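Local coordinates for protein dihydropteroate synthase (Xanthomonas albilineans, PDB 6Q62) that probably catalyses the condensation of para-aminobenzoate with 6-hydroxymethyl-7,8-dihydropterin diphosphate to give 7,8-dihydropteroate, a precursor of folates, at residues Q123-Q127 / F169-R173; L143-P147 / G194-S198; L52-A57 / V265-V269; V219-R225 / L258-D264; V26-P30 / R82-V86. All coordinates share one frame; numbering follows the deposited sequence. Where two conformers were deposited one is given.

Overall arrangement
The five contacts sample the wall of a TIM barrel, the fold in which ligands gather at the C-terminal ends of parallel strands. Contacts 1 and 2 adjoin, R126 NH2 lying 3.0 Å from M146 O in a probable hydrogen bond. Contacts 2 and 4, with centres about 14 Å apart, flank the 6-chloroguanine and both touch it. Contact 4 shares a sulfate with contact 5, and their strands 259-262 and 21-27 are neighbours in the sheet. Contact 3 packs against contacts 4 and 5 and encloses contact 4 along the chain. It lies across the chain's centre from contact 1, about 30 Å between centres, and its L52 side chain is about 13 Å from the 6-chloroguanine.

Contact 1 (Q123-Q127 / F169-R173); sequences QALRQ and FLVER
In the loop that leaves the C-terminal end of barrel strand 118-121, a type I' beta turn from Q123 to R126 sets A124 and R126 against F169 and R173 of helix 162-179. R173 grips the A124 carbonyl side-on with two nitrogens, NE at 2.8 Å and NH1 at 2.9 Å from A124 O. Both bonds are bent at the hydrogen, as they must be when one oxygen serves two donors of the same guanidinium. The side chain gets there by folding back on itself, with chi2 at -51° and chi3 at -56°. R173 CG thereby rests on A124 CB at 3.8 Å and covers the rim of one face of the F169 ring. R126 adds a lid: its CG stands over the centre of the R173 guanidinium, 3.6 Å from R173 CZ. Farther out, the R126 guanidinium turns a face to the edge of the F169 ring, with R126 CZ and F169 CZ 3.7 Å apart and the two planes 74° from each other. R126 is held in this pose by its own turn, NE donating to Q123 O at 3.0 Å, and by NH2 bonding to M146 O. The F169 ring also meets H145 edge-to-face, and R173 rests on L143 of strand 141-144. Two like charges thus lie close, R126 NE and R173 NE being 5.0 Å apart, yet each faces a backbone carbonyl. The double grip would probably polarise A124 O, and the nearby carbonyls probably offset part of the arginine-arginine repulsion.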
# COMPACT_ATOMS: atom_id res chain seq x y z
N GLN A 123 -1.44 16.30 -23.67
CA GLN A 123 -0.95 17.56 -24.23
C GLN A 123 -1.64 18.80 -23.66
O GLN A 123 -1.34 19.92 -24.08
CB GLN A 123 -1.04 17.53 -25.76
CG GLN A 123 0.10 16.73 -26.37
CD GLN A 123 1.38 17.55 -26.39
OE1 GLN A 123 2.36 17.23 -25.71
NE2 GLN A 123 1.39 18.64 -27.15
N ALA A 124 -2.55 18.62 -22.65
CA ALA A 124 -3.26 19.72 -21.98
C ALA A 124 -3.90 20.72 -23.00
O ALA A 124 -3.80 21.94 -22.83
CB ALA A 124 -2.34 20.44 -21.02
N LEU A 125 -4.55 20.16 -24.03
CA LEU A 125 -5.29 20.88 -25.09
C LEU A 125 -4.42 21.77 -25.96
O LEU A 125 -4.93 22.72 -26.57
CB LEU A 125 -6.50 21.65 -24.52
CG LEU A 125 -7.49 20.78 -23.69
CD1 LEU A 125 -8.60 21.62 -23.10
CD2 LEU A 125 -8.01 19.60 -24.48
N ARG A 126 -3.12 21.45 -26.08
CA ARG A 126 -2.22 22.24 -26.91
C ARG A 126 -2.28 21.88 -28.39
O ARG A 126 -1.80 22.67 -29.21
CB ARG A 126 -0.78 22.15 -26.39
CG ARG A 126 -0.59 22.91 -25.07
CD ARG A 126 0.84 22.81 -24.61
NE ARG A 126 1.19 21.48 -24.08
CZ ARG A 126 2.44 21.12 -23.83
NH1 ARG A 126 3.44 21.96 -24.07
NH2 ARG A 126 2.70 19.93 -23.32
N GLN A 127 -2.88 20.73 -28.75
CA GLN A 127 -3.02 20.36 -30.17
C GLN A 127 -4.06 21.30 -30.81
O GLN A 127 -5.15 21.48 -30.27
CB GLN A 127 -3.46 18.89 -30.29
CG GLN A 127 -3.50 18.29 -31.69
CD GLN A 127 -2.17 18.10 -32.37
OE1 GLN A 127 -2.12 18.01 -33.60
NE2 GLN A 127 -1.05 18.09 -31.65
N PHE A 169 2.90 25.81 -15.36
CA PHE A 169 2.31 25.26 -16.58
C PHE A 169 0.81 24.99 -16.40
O PHE A 169 0.02 25.32 -17.27
CB PHE A 169 3.05 24.00 -17.02
CG PHE A 169 2.44 23.31 -18.22
CD1 PHE A 169 2.82 23.66 -19.51
CD2 PHE A 169 1.50 22.30 -18.06
CE1 PHE A 169 2.28 22.99 -20.63
CE2 PHE A 169 0.97 21.62 -19.17
CZ PHE A 169 1.36 21.98 -20.45
N LEU A 170 0.42 24.35 -15.28
CA LEU A 170 -1.00 24.01 -15.04
C LEU A 170 -1.87 25.23 -14.84
O LEU A 170 -3.01 25.22 -15.32
CB LEU A 170 -1.13 23.00 -13.90
CG LEU A 170 -0.47 21.64 -14.26
CD1 LEU A 170 -0.38 20.74 -13.04
CD2 LEU A 170 -1.20 20.95 -15.43
N VAL A 171 -1.36 26.30 -14.19
CA VAL A 171 -2.10 27.56 -14.05
C VAL A 171 -2.37 28.11 -15.48
O VAL A 171 -3.50 28.45 -15.81
CB VAL A 171 -1.28 28.57 -13.18
CG1 VAL A 171 -1.78 30.00 -13.35
CG2 VAL A 171 -1.31 28.17 -11.72
N GLU A 172 -1.32 28.15 -16.33
CA GLU A 172 -1.41 28.60 -17.74
C GLU A 172 -2.45 27.80 -18.55
O GLU A 172 -3.24 28.39 -19.27
CB GLU A 172 -0.06 28.48 -18.43
CG GLU A 172 0.92 29.55 -17.98
CD GLU A 172 2.38 29.33 -18.32
OE1 GLU A 172 2.71 28.31 -18.96
OE2 GLU A 172 3.20 30.19 -17.92
N ARG A 173 -2.48 26.47 -18.37
CA ARG A 173 -3.44 25.64 -19.12
C ARG A 173 -4.86 25.78 -18.59
O ARG A 173 -5.79 25.77 -19.39
CB ARG A 173 -3.00 24.17 -19.19
CG ARG A 173 -1.62 23.96 -19.83
CD ARG A 173 -1.46 24.67 -21.18
NE ARG A 173 -2.50 24.27 -22.15
CZ ARG A 173 -2.87 25.02 -23.19
NH1 ARG A 173 -3.81 24.59 -24.02
NH2 ARG A 173 -2.29 26.20 -23.40

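Contact 2 (L143-P147 / G194-S198). With 6GU (6-chloroguanine), chain E; EDO (1,2-ethanediol), chain F.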
# COMPACT_ATOMS: atom_id res chain seq x y z
N LEU A 143 -5.98 18.06 -17.75
CA LEU A 143 -4.87 18.80 -18.29
C LEU A 143 -3.60 18.30 -17.62
O LEU A 143 -3.38 18.54 -16.44
CB LEU A 143 -5.06 20.31 -18.03
CG LEU A 143 -6.42 20.93 -18.47
CD1 LEU A 143 -6.52 22.39 -18.01
CD2 LEU A 143 -6.61 20.86 -20.02
N MET A 144 -2.78 17.59 -18.37
CA MET A 144 -1.57 17.00 -17.81
C MET A 144 -0.34 17.80 -18.19
O MET A 144 -0.33 18.47 -19.23
CB MET A 144 -1.46 15.55 -18.32
CG MET A 144 -0.49 14.67 -17.50
SD MET A 144 0.02 13.18 -18.39
CE MET A 144 1.31 13.87 -19.44
N HIS A 145 0.71 17.73 -17.36
CA HIS A 145 1.97 18.37 -17.69
C HIS A 145 2.90 17.40 -18.39
O HIS A 145 3.17 16.31 -17.91
CB HIS A 145 2.69 18.93 -16.44
CG HIS A 145 4.07 19.45 -16.76
ND1 HIS A 145 5.19 18.64 -16.71
CD2 HIS A 145 4.46 20.69 -17.16
CE1 HIS A 145 6.22 19.39 -17.08
NE2 HIS A 145 5.83 20.64 -17.34
N MET A 146 3.42 17.83 -19.53
CA MET A 146 4.50 17.11 -20.20
C MET A 146 5.35 18.16 -20.91
O MET A 146 4.80 19.15 -21.36
CB MET A 146 4.08 15.89 -21.06
CG MET A 146 3.55 16.22 -22.42
SD MET A 146 3.07 14.73 -23.29
CE MET A 146 4.63 14.07 -23.71
N PRO A 147 6.69 18.09 -20.79
CA PRO A 147 7.54 19.11 -21.43
C PRO A 147 7.56 18.98 -22.96
O PRO A 147 7.55 17.86 -23.47
CB PRO A 147 8.92 18.87 -20.82
CG PRO A 147 8.91 17.45 -20.40
CD PRO A 147 7.49 17.01 -20.20
N GLY A 194 6.38 10.86 -14.57
CA GLY A 194 7.11 10.07 -15.56
C GLY A 194 7.27 10.69 -16.94
O GLY A 194 8.03 10.16 -17.75
N PHE A 195 6.57 11.81 -17.22
CA PHE A 195 6.67 12.47 -18.53
C PHE A 195 7.73 13.56 -18.49
O PHE A 195 7.48 14.66 -17.98
CB PHE A 195 5.32 13.04 -18.95
CG PHE A 195 4.32 11.99 -19.33
CD1 PHE A 195 3.51 11.39 -18.37
CD2 PHE A 195 4.17 11.60 -20.67
CE1 PHE A 195 2.55 10.45 -18.74
CE2 PHE A 195 3.21 10.64 -21.03
CZ PHE A 195 2.42 10.07 -20.05
N GLY A 196 8.92 13.23 -18.98
CA GLY A 196 10.07 14.14 -18.98
C GLY A 196 10.48 14.53 -17.57
O GLY A 196 10.70 15.70 -17.29
N LYS A 197 10.51 13.53 -16.66
CA LYS A 197 10.84 13.74 -15.26
C LYS A 197 11.68 12.60 -14.73
O LYS A 197 11.39 11.44 -15.01
CB LYS A 197 9.57 13.87 -14.41
CG LYS A 197 8.82 15.18 -14.64
CD LYS A 197 7.37 15.04 -14.26
CE LYS A 197 6.56 16.23 -14.71
NZ LYS A 197 5.84 15.93 -15.97
N SER A 198 12.73 12.92 -13.98
CA SER A 198 13.58 11.89 -13.37
C SER A 198 12.85 11.31 -12.16
O SER A 198 11.84 11.88 -11.74
CB SER A 198 14.89 12.53 -12.88
OG SER A 198 14.63 13.48 -11.86
CL6 6GU E . 0.28 9.89 -15.40
N1 6GU E . -1.78 10.84 -16.38
C2 6GU E . -2.69 10.94 -17.44
N2 6GU E . -3.60 11.89 -17.28
N3 6GU E . -2.67 10.18 -18.59
C4 6GU E . -1.62 9.28 -18.65
C5 6GU E . -0.65 9.14 -17.63
C6 6GU E . -0.83 9.96 -16.55
N7 6GU E . 0.27 8.17 -18.00
C8 6GU E . -0.17 7.76 -19.26
N9 6GU E . -1.30 8.39 -19.67
C1 EDO F . 7.72 4.48 -17.16
O1 EDO F . 6.80 3.43 -17.26
C2 EDO F . 6.97 5.80 -17.07
O2 EDO F . 7.88 6.83 -16.74
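M144 and F195 pack tightly at the mouth of the TIM barrel, where the end of strand 141-144 meets the loop that follows strand 187-190. The chain of M144 bends at chi3 and lays its methyl over the middle of the F195 ring, with M144 CE 3.5 Å from the ring centroid, a CH-pi contact. M144 SD and, more distantly, M146 SD add Met-aromatic contacts from oblique directions. Equally compact is the polar end of K197. Its NZ lies in the plane of the H145 ring and donates to H145 ND1 at 2.9 Å, and a second bond of 2.9 Å runs from K197 NZ to F195 O. With G192 O and P191 O also accepting from it, the ammonium ties the two loops together. Exposed P147 lies along the F195-G196 backbone, with P147 CD 3.2 Å from F195 O. The outer side is looser at G194, where a 1,2-ethanediol makes a weak bond of 3.5 Å from its O2 to G194 O. Toward the interior, both M144 and F195 line the 6-chloroguanine pocket: sulfur M144 SD sits 3.6 Å from ligand N1, while F195 turns its ring edge to the purine, CE1 coming 3.3 Å from ligand N7.

Contact 3 (L52-A57 / V265-V269)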
# COMPACT_ATOMS: atom_id res chain seq x y z
N LEU A 52 -11.81 -4.58 -14.83
CA LEU A 52 -11.52 -3.44 -13.97
C LEU A 52 -12.78 -2.87 -13.31
O LEU A 52 -12.73 -2.46 -12.14
CB LEU A 52 -10.72 -2.36 -14.72
CG LEU A 52 -9.35 -2.80 -15.27
CD1 LEU A 52 -8.58 -1.60 -15.77
CD2 LEU A 52 -8.52 -3.59 -14.22
N ALA A 53 -13.91 -2.82 -14.04
CA ALA A 53 -15.18 -2.41 -13.47
C ALA A 53 -15.54 -3.38 -12.32
O ALA A 53 -15.87 -2.92 -11.24
CB ALA A 53 -16.29 -2.42 -14.50
N GLU A 54 -15.42 -4.70 -12.55
CA GLU A 54 -15.71 -5.70 -11.49
C GLU A 54 -14.81 -5.50 -10.26
O GLU A 54 -15.26 -5.75 -9.14
CB GLU A 54 -15.49 -7.13 -12.02
CG GLU A 54 -16.49 -7.63 -13.03
CD GLU A 54 -16.04 -8.90 -13.73
OE1 GLU A 54 -15.05 -9.53 -13.28
OE2 GLU A 54 -16.67 -9.27 -14.75
N GLU A 55 -13.54 -5.05 -10.47
CA GLU A 55 -12.57 -4.80 -9.42
C GLU A 55 -12.84 -3.51 -8.66
O GLU A 55 -12.15 -3.22 -7.70
CB GLU A 55 -11.14 -4.79 -9.98
CG GLU A 55 -10.68 -6.15 -10.44
CD GLU A 55 -9.23 -6.24 -10.83
OE1 GLU A 55 -8.50 -5.24 -10.65
OE2 GLU A 55 -8.82 -7.31 -11.33
N GLY A 56 -13.83 -2.72 -9.10
CA GLY A 56 -14.22 -1.53 -8.37
C GLY A 56 -13.73 -0.21 -8.91
O GLY A 56 -13.78 0.79 -8.19
N ALA A 57 -13.27 -0.16 -10.18
CA ALA A 57 -12.87 1.11 -10.80
C ALA A 57 -14.07 2.07 -10.75
O ALA A 57 -15.20 1.60 -10.84
CB ALA A 57 -12.49 0.87 -12.25
N VAL A 265 -6.31 -2.19 -10.19
CA VAL A 265 -7.53 -1.62 -9.62
C VAL A 265 -7.90 -2.25 -8.28
O VAL A 265 -8.04 -1.50 -7.30
CB VAL A 265 -8.69 -1.63 -10.62
CG1 VAL A 265 -10.00 -1.19 -9.95
CG2 VAL A 265 -8.36 -0.71 -11.81
N ALA A 266 -8.10 -3.57 -8.21
CA ALA A 266 -8.53 -4.21 -6.95
C ALA A 266 -7.59 -3.90 -5.80
O ALA A 266 -8.06 -3.56 -4.71
CB ALA A 266 -8.63 -5.73 -7.14
N ALA A 267 -6.26 -3.95 -6.04
CA ALA A 267 -5.30 -3.66 -4.98
C ALA A 267 -5.37 -2.23 -4.51
O ALA A 267 -5.32 -1.98 -3.29
CB ALA A 267 -3.89 -4.01 -5.44
N THR A 268 -5.52 -1.27 -5.45
CA THR A 268 -5.61 0.14 -5.09
C THR A 268 -6.91 0.41 -4.32
O THR A 268 -6.89 1.12 -3.32
CB THR A 268 -5.47 1.03 -6.37
OG1 THR A 268 -4.24 0.71 -7.06
CG2 THR A 268 -5.50 2.52 -6.03
N VAL A 269 -8.02 -0.19 -4.77
CA VAL A 269 -9.30 -0.03 -4.07
C VAL A 269 -9.17 -0.53 -2.63
O VAL A 269 -9.58 0.16 -1.71
CB VAL A 269 -10.45 -0.71 -4.83
CG1 VAL A 269 -11.72 -0.78 -3.96
CG2 VAL A 269 -10.73 0.05 -6.12
O HOH W 1 -6.06 -5.32 -11.22
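E55 OE1 accepts a bond from A266 N at 3.0 Å where helix 41-54 meets the start of helix 265-279, the amide reaching the oxygen from above the carboxylate plane (36° out of it). A water also sits against E55 OE1, though its modelled approach is suspiciously short. The carboxylate thus takes the A266 amide directly and reaches V265 N only through that water, weakly. The positive end of helix 265-279 would probably stabilise its charge, while E55 OE2 pairs with R51. Beside this polar grip, V265 forms a wedge. Chi1 of 173° turns V265 CG1 away from the backbone N and onto the turn, 3.4 Å from A57 N, and V265 CG2 meets L52 CD2 at 3.8 Å. The turn itself is a Schellman motif closing helix 41-54 at G56, and V269 CG2 rests on it 3.8 Å from G56 O. Beneath, V265, T268 and V269 cover V22 of strand 21-27. A267 and T268 adjoin V246 of helix 242-254, A267 also lines the indole-2-carboxylate pocket, and A266 and A267 pack on R235 and A243 of the second subunit, so helix 265-279 lies between the barrel wall and the dimer partner.

Contact 4 (V219-R225 / L258-D264); sequences VLAGLSR and LLLRVHD. With 6GU (6-chloroguanine), chain E; SO4 (sulfate ion), chain H.
L220 and A221 pair in parallel with L259 and L260, and four backbone bonds join the two segments here. V219 O takes two donors, L258 N at 2.9 Å and L259 N at 3.2 Å. The next bonds run alternately, A221 N to L259 O at 2.9 Å and R261 N to A221 O at 3.0 Å. Beyond G222 the strands part and a water fills in, donating to R261 O and accepting weakly from S224 N. S224 OG then takes over: it accepts from H263 N at 3.0 Å and shares a hydrogen bond with H263 ND1 at 2.6 Å. A second water joins S224 OG to both D264 N and D264 OD2. R225 closes this end in a side-on salt bridge, NE to OD2 of D264 at 3.0 Å and NH2 to OD1 of D264 at 2.7 Å. Both oxygens use their syn lone pairs, and the groups are nearly coplanar, 25° apart. R261, extended with its CG opposite the backbone N (chi1 -176°), reaches under the 6-chloroguanine and lays a guanidinium face beneath ligand N9. Its NH1 and NH2 hold the sulfate, which H263 NE2 also binds, and its NE pairs with D61. The sulfate probably marks where the substrate's diphosphate group binds, as in relatives. Strand 259-262 lies between strands 220-221 and 21-27, bonded to the latter through R21 and M23, while helix 242-254, which leads into it, covers A221 and V262 on the outer face.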
# COMPACT_ATOMS: atom_id res chain seq x y z
N VAL A 219 -7.17 16.93 -8.65
CA VAL A 219 -5.85 16.51 -9.14
C VAL A 219 -5.84 15.00 -9.37
O VAL A 219 -6.29 14.22 -8.51
CB VAL A 219 -4.74 16.95 -8.13
CG1 VAL A 219 -3.35 16.38 -8.48
CG2 VAL A 219 -4.68 18.47 -7.97
N LEU A 220 -5.36 14.60 -10.55
CA LEU A 220 -5.21 13.20 -10.93
C LEU A 220 -3.73 12.87 -10.80
O LEU A 220 -2.88 13.66 -11.22
CB LEU A 220 -5.67 13.03 -12.39
CG LEU A 220 -5.68 11.61 -12.98
CD1 LEU A 220 -6.67 11.51 -14.11
CD2 LEU A 220 -4.32 11.11 -13.42
N ALA A 221 -3.41 11.69 -10.23
CA ALA A 221 -2.01 11.24 -10.11
C ALA A 221 -1.96 9.87 -10.75
O ALA A 221 -2.79 9.04 -10.46
CB ALA A 221 -1.61 11.12 -8.64
N GLY A 222 -0.98 9.66 -11.60
CA GLY A 222 -0.78 8.38 -12.26
C GLY A 222 0.67 7.95 -12.11
O GLY A 222 1.53 8.47 -12.82
N LEU A 223 0.98 7.02 -11.20
CA LEU A 223 2.37 6.56 -11.05
C LEU A 223 2.43 5.06 -11.32
O LEU A 223 3.47 4.43 -11.13
CB LEU A 223 2.86 6.83 -9.60
CG LEU A 223 2.91 8.28 -9.12
CD1 LEU A 223 1.82 8.55 -8.10
CD2 LEU A 223 4.22 8.58 -8.47
N SER A 224 1.34 4.51 -11.83
CA SER A 224 1.16 3.07 -12.00
C SER A 224 2.23 2.35 -12.81
O SER A 224 2.36 2.52 -14.01
CB SER A 224 -0.22 2.77 -12.55
OG SER A 224 -0.46 1.39 -12.44
N ARG A 225 2.98 1.48 -12.11
CA ARG A 225 4.03 0.61 -12.66
C ARG A 225 5.09 1.39 -13.42
O ARG A 225 5.79 0.82 -14.27
CB ARG A 225 3.42 -0.49 -13.54
CG ARG A 225 2.40 -1.37 -12.79
CD ARG A 225 1.83 -2.34 -13.78
NE ARG A 225 0.91 -3.30 -13.17
CZ ARG A 225 0.60 -4.47 -13.71
NH1 ARG A 225 1.10 -4.82 -14.89
NH2 ARG A 225 -0.22 -5.31 -13.09
N LEU A 258 -7.49 13.46 -5.97
CA LEU A 258 -8.87 12.91 -5.95
C LEU A 258 -9.10 11.83 -7.00
O LEU A 258 -10.13 11.14 -6.99
CB LEU A 258 -9.96 13.99 -6.02
CG LEU A 258 -10.05 14.82 -4.74
CD1 LEU A 258 -10.75 16.17 -5.00
CD2 LEU A 258 -10.67 13.99 -3.61
N LEU A 259 -8.16 11.69 -7.93
CA LEU A 259 -8.28 10.64 -8.96
C LEU A 259 -6.94 9.94 -9.09
O LEU A 259 -5.89 10.60 -9.08
CB LEU A 259 -8.70 11.25 -10.34
CG LEU A 259 -10.10 10.95 -10.87
CD1 LEU A 259 -10.18 11.27 -12.34
CD2 LEU A 259 -10.45 9.47 -10.76
N LEU A 260 -6.98 8.62 -9.23
CA LEU A 260 -5.75 7.79 -9.29
C LEU A 260 -5.82 6.91 -10.51
O LEU A 260 -6.80 6.17 -10.68
CB LEU A 260 -5.58 6.91 -8.02
CG LEU A 260 -5.54 7.74 -6.71
CD1 LEU A 260 -5.79 6.86 -5.53
CD2 LEU A 260 -4.21 8.55 -6.59
N ARG A 261 -4.84 7.06 -11.40
CA ARG A 261 -4.86 6.35 -12.70
C ARG A 261 -4.00 5.10 -12.56
O ARG A 261 -2.77 5.20 -12.50
CB ARG A 261 -4.36 7.28 -13.81
CG ARG A 261 -4.44 6.62 -15.20
CD ARG A 261 -4.08 7.58 -16.33
NE ARG A 261 -4.17 6.89 -17.62
CZ ARG A 261 -3.22 6.13 -18.15
NH1 ARG A 261 -2.07 5.96 -17.52
NH2 ARG A 261 -3.41 5.52 -19.31
N VAL A 262 -4.66 3.94 -12.50
CA VAL A 262 -3.94 2.70 -12.15
C VAL A 262 -4.22 1.51 -13.04
O VAL A 262 -5.30 1.38 -13.59
CB VAL A 262 -4.24 2.32 -10.65
CG1 VAL A 262 -4.16 3.53 -9.72
CG2 VAL A 262 -5.60 1.65 -10.51
N HIS A 263 -3.25 0.56 -13.06
CA HIS A 263 -3.46 -0.73 -13.73
C HIS A 263 -4.08 -1.70 -12.69
O HIS A 263 -4.95 -2.50 -13.04
CB HIS A 263 -2.11 -1.34 -14.16
CG HIS A 263 -1.38 -0.56 -15.20
ND1 HIS A 263 -0.41 0.35 -14.86
CD2 HIS A 263 -1.48 -0.61 -16.55
CE1 HIS A 263 0.02 0.86 -16.01
NE2 HIS A 263 -0.58 0.31 -17.05
N ASP A 264 -3.62 -1.63 -11.43
CA ASP A 264 -3.97 -2.59 -10.38
C ASP A 264 -5.14 -2.09 -9.56
O ASP A 264 -4.99 -1.56 -8.44
CB ASP A 264 -2.74 -2.87 -9.54
CG ASP A 264 -1.62 -3.36 -10.46
OD1 ASP A 264 -1.70 -4.51 -10.92
OD2 ASP A 264 -0.72 -2.56 -10.77
CL6 6GU E . 0.28 9.89 -15.40
N1 6GU E . -1.78 10.84 -16.38
C2 6GU E . -2.69 10.94 -17.44
N2 6GU E . -3.60 11.89 -17.28
N3 6GU E . -2.67 10.18 -18.59
C4 6GU E . -1.62 9.28 -18.65
C5 6GU E . -0.65 9.14 -17.63
C6 6GU E . -0.83 9.96 -16.55
N7 6GU E . 0.27 8.17 -18.00
C8 6GU E . -0.17 7.76 -19.26
N9 6GU E . -1.30 8.39 -19.67
S SO4 H . 0.15 3.43 -19.51
O1 SO4 H . 0.18 1.96 -19.38
O2 SO4 H . 1.27 3.90 -20.33
O3 SO4 H . -1.13 3.87 -20.17
O4 SO4 H . 0.27 4.06 -18.20
O HOH W 2 -1.25 -0.03 -10.25
O HOH W 3 -0.68 5.97 -14.10

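Contact 5 (V26-P30 / R82-V86); sequences VNVTP and RVIPV. With SO4 (sulfate ion), chain H.
V28, just past the end of strand 21-27, points its two methyls at V86 of helix 76-93, and the valines meet tip to tip with V28 CG1 3.7 Å from V86 CG2. Both residues hold CG1 opposite the backbone N, at chi1 -166° in V28 and 174° in V86, and this rotation directs CG2 of V86 at the V28 side chain. The same V28 CG1 also lies 3.4 Å from R82 O, one turn earlier on the helix. R82 takes another course. Leaving the helix with CG beside its backbone N, its chain runs extended to NE and passes alongside the V28 carbonyl, with R82 CD 3.3 Å from V28 O. Neither V28 O nor R82 O, both buried here, has a hydrogen-bonding partner in the model. The guanidinium ends under P30, whose CD lies over the rim of one face, 3.9 Å from R82 NH2. T29 offers only a methyl, its CG2 3.8 Å from R82 NH1, because chi1 at 59° gives the OG1 to S32 and T67. Two outside partners fix the rotation of the arginine, E78 holding NE in a salt bridge and G64 O accepting from NH1. On the other side of the strand, N27 ND2 donates to the sulfate O1 at 3.0 Å, so N27 faces the anion while V26 and V28 face the helix. A strand that packs on an outer helix while its C-terminal end carries ligand contacts is consistent with a TIM barrel.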
# COMPACT_ATOMS: atom_id res chain seq x y z
N VAL A 26 -7.24 1.24 -19.50
CA VAL A 26 -7.62 0.32 -20.56
C VAL A 26 -6.83 0.69 -21.81
O VAL A 26 -7.23 1.60 -22.55
CB VAL A 26 -9.15 0.25 -20.82
CG1 VAL A 26 -9.49 -0.76 -21.93
CG2 VAL A 26 -9.91 -0.06 -19.54
N ASN A 27 -5.69 0.02 -22.05
CA ASN A 27 -4.89 0.29 -23.24
C ASN A 27 -5.37 -0.59 -24.38
O ASN A 27 -5.50 -1.81 -24.22
CB ASN A 27 -3.41 0.09 -22.96
CG ASN A 27 -2.80 1.17 -22.11
OD1 ASN A 27 -3.11 2.35 -22.23
ND2 ASN A 27 -1.89 0.77 -21.24
N VAL A 28 -5.66 0.03 -25.52
CA VAL A 28 -6.14 -0.72 -26.68
C VAL A 28 -4.98 -0.75 -27.66
O VAL A 28 -4.94 0.04 -28.60
CB VAL A 28 -7.42 -0.12 -27.33
CG1 VAL A 28 -8.05 -1.13 -28.31
CG2 VAL A 28 -8.42 0.34 -26.29
N THR A 29 -4.00 -1.61 -27.41
CA THR A 29 -2.85 -1.72 -28.31
C THR A 29 -2.58 -3.21 -28.46
O THR A 29 -2.70 -3.95 -27.47
CB THR A 29 -1.59 -0.98 -27.77
OG1 THR A 29 -1.22 -1.53 -26.51
CG2 THR A 29 -1.77 0.54 -27.64
N PRO A 30 -2.22 -3.71 -29.66
CA PRO A 30 -1.90 -5.15 -29.78
C PRO A 30 -0.84 -5.64 -28.77
O PRO A 30 -0.96 -6.75 -28.26
CB PRO A 30 -1.43 -5.28 -31.22
CG PRO A 30 -2.09 -4.14 -31.95
CD PRO A 30 -2.06 -3.01 -30.94
N ARG A 82 -8.98 1.63 -32.95
CA ARG A 82 -8.78 1.02 -31.64
C ARG A 82 -9.79 1.48 -30.61
O ARG A 82 -10.42 0.64 -30.00
CB ARG A 82 -7.38 1.35 -31.13
CG ARG A 82 -6.29 0.69 -31.97
CD ARG A 82 -4.94 1.28 -31.64
NE ARG A 82 -3.91 0.65 -32.46
CZ ARG A 82 -2.60 0.80 -32.27
NH1 ARG A 82 -2.15 1.54 -31.26
NH2 ARG A 82 -1.73 0.20 -33.06
N VAL A 83 -9.91 2.81 -30.38
CA VAL A 83 -10.69 3.29 -29.24
C VAL A 83 -12.19 3.30 -29.48
O VAL A 83 -12.93 3.04 -28.54
CB VAL A 83 -10.20 4.64 -28.64
CG1 VAL A 83 -8.73 4.55 -28.25
CG2 VAL A 83 -10.42 5.84 -29.58
N ILE A 84 -12.67 3.61 -30.71
CA ILE A 84 -14.14 3.75 -30.88
C ILE A 84 -14.90 2.45 -30.62
O ILE A 84 -15.87 2.49 -29.86
CB ILE A 84 -14.51 4.39 -32.25
CG1 ILE A 84 -13.83 5.77 -32.41
CG2 ILE A 84 -16.06 4.43 -32.46
CD1 ILE A 84 -14.14 6.79 -31.28
N PRO A 85 -14.51 1.28 -31.18
CA PRO A 85 -15.29 0.05 -30.90
C PRO A 85 -15.24 -0.31 -29.40
O PRO A 85 -16.22 -0.82 -28.86
CB PRO A 85 -14.63 -1.01 -31.78
CG PRO A 85 -13.81 -0.27 -32.76
CD PRO A 85 -13.40 1.00 -32.12
N VAL A 86 -14.12 -0.02 -28.72
CA VAL A 86 -13.98 -0.29 -27.28
C VAL A 86 -14.93 0.59 -26.47
O VAL A 86 -15.64 0.09 -25.59
CB VAL A 86 -12.51 -0.16 -26.81
CG1 VAL A 86 -12.38 -0.31 -25.29
CG2 VAL A 86 -11.67 -1.22 -27.52
S SO4 H . 0.15 3.43 -19.51
O1 SO4 H . 0.18 1.96 -19.38
O2 SO4 H . 1.27 3.90 -20.33
O3 SO4 H . -1.13 3.87 -20.17
O4 SO4 H . 0.27 4.06 -18.20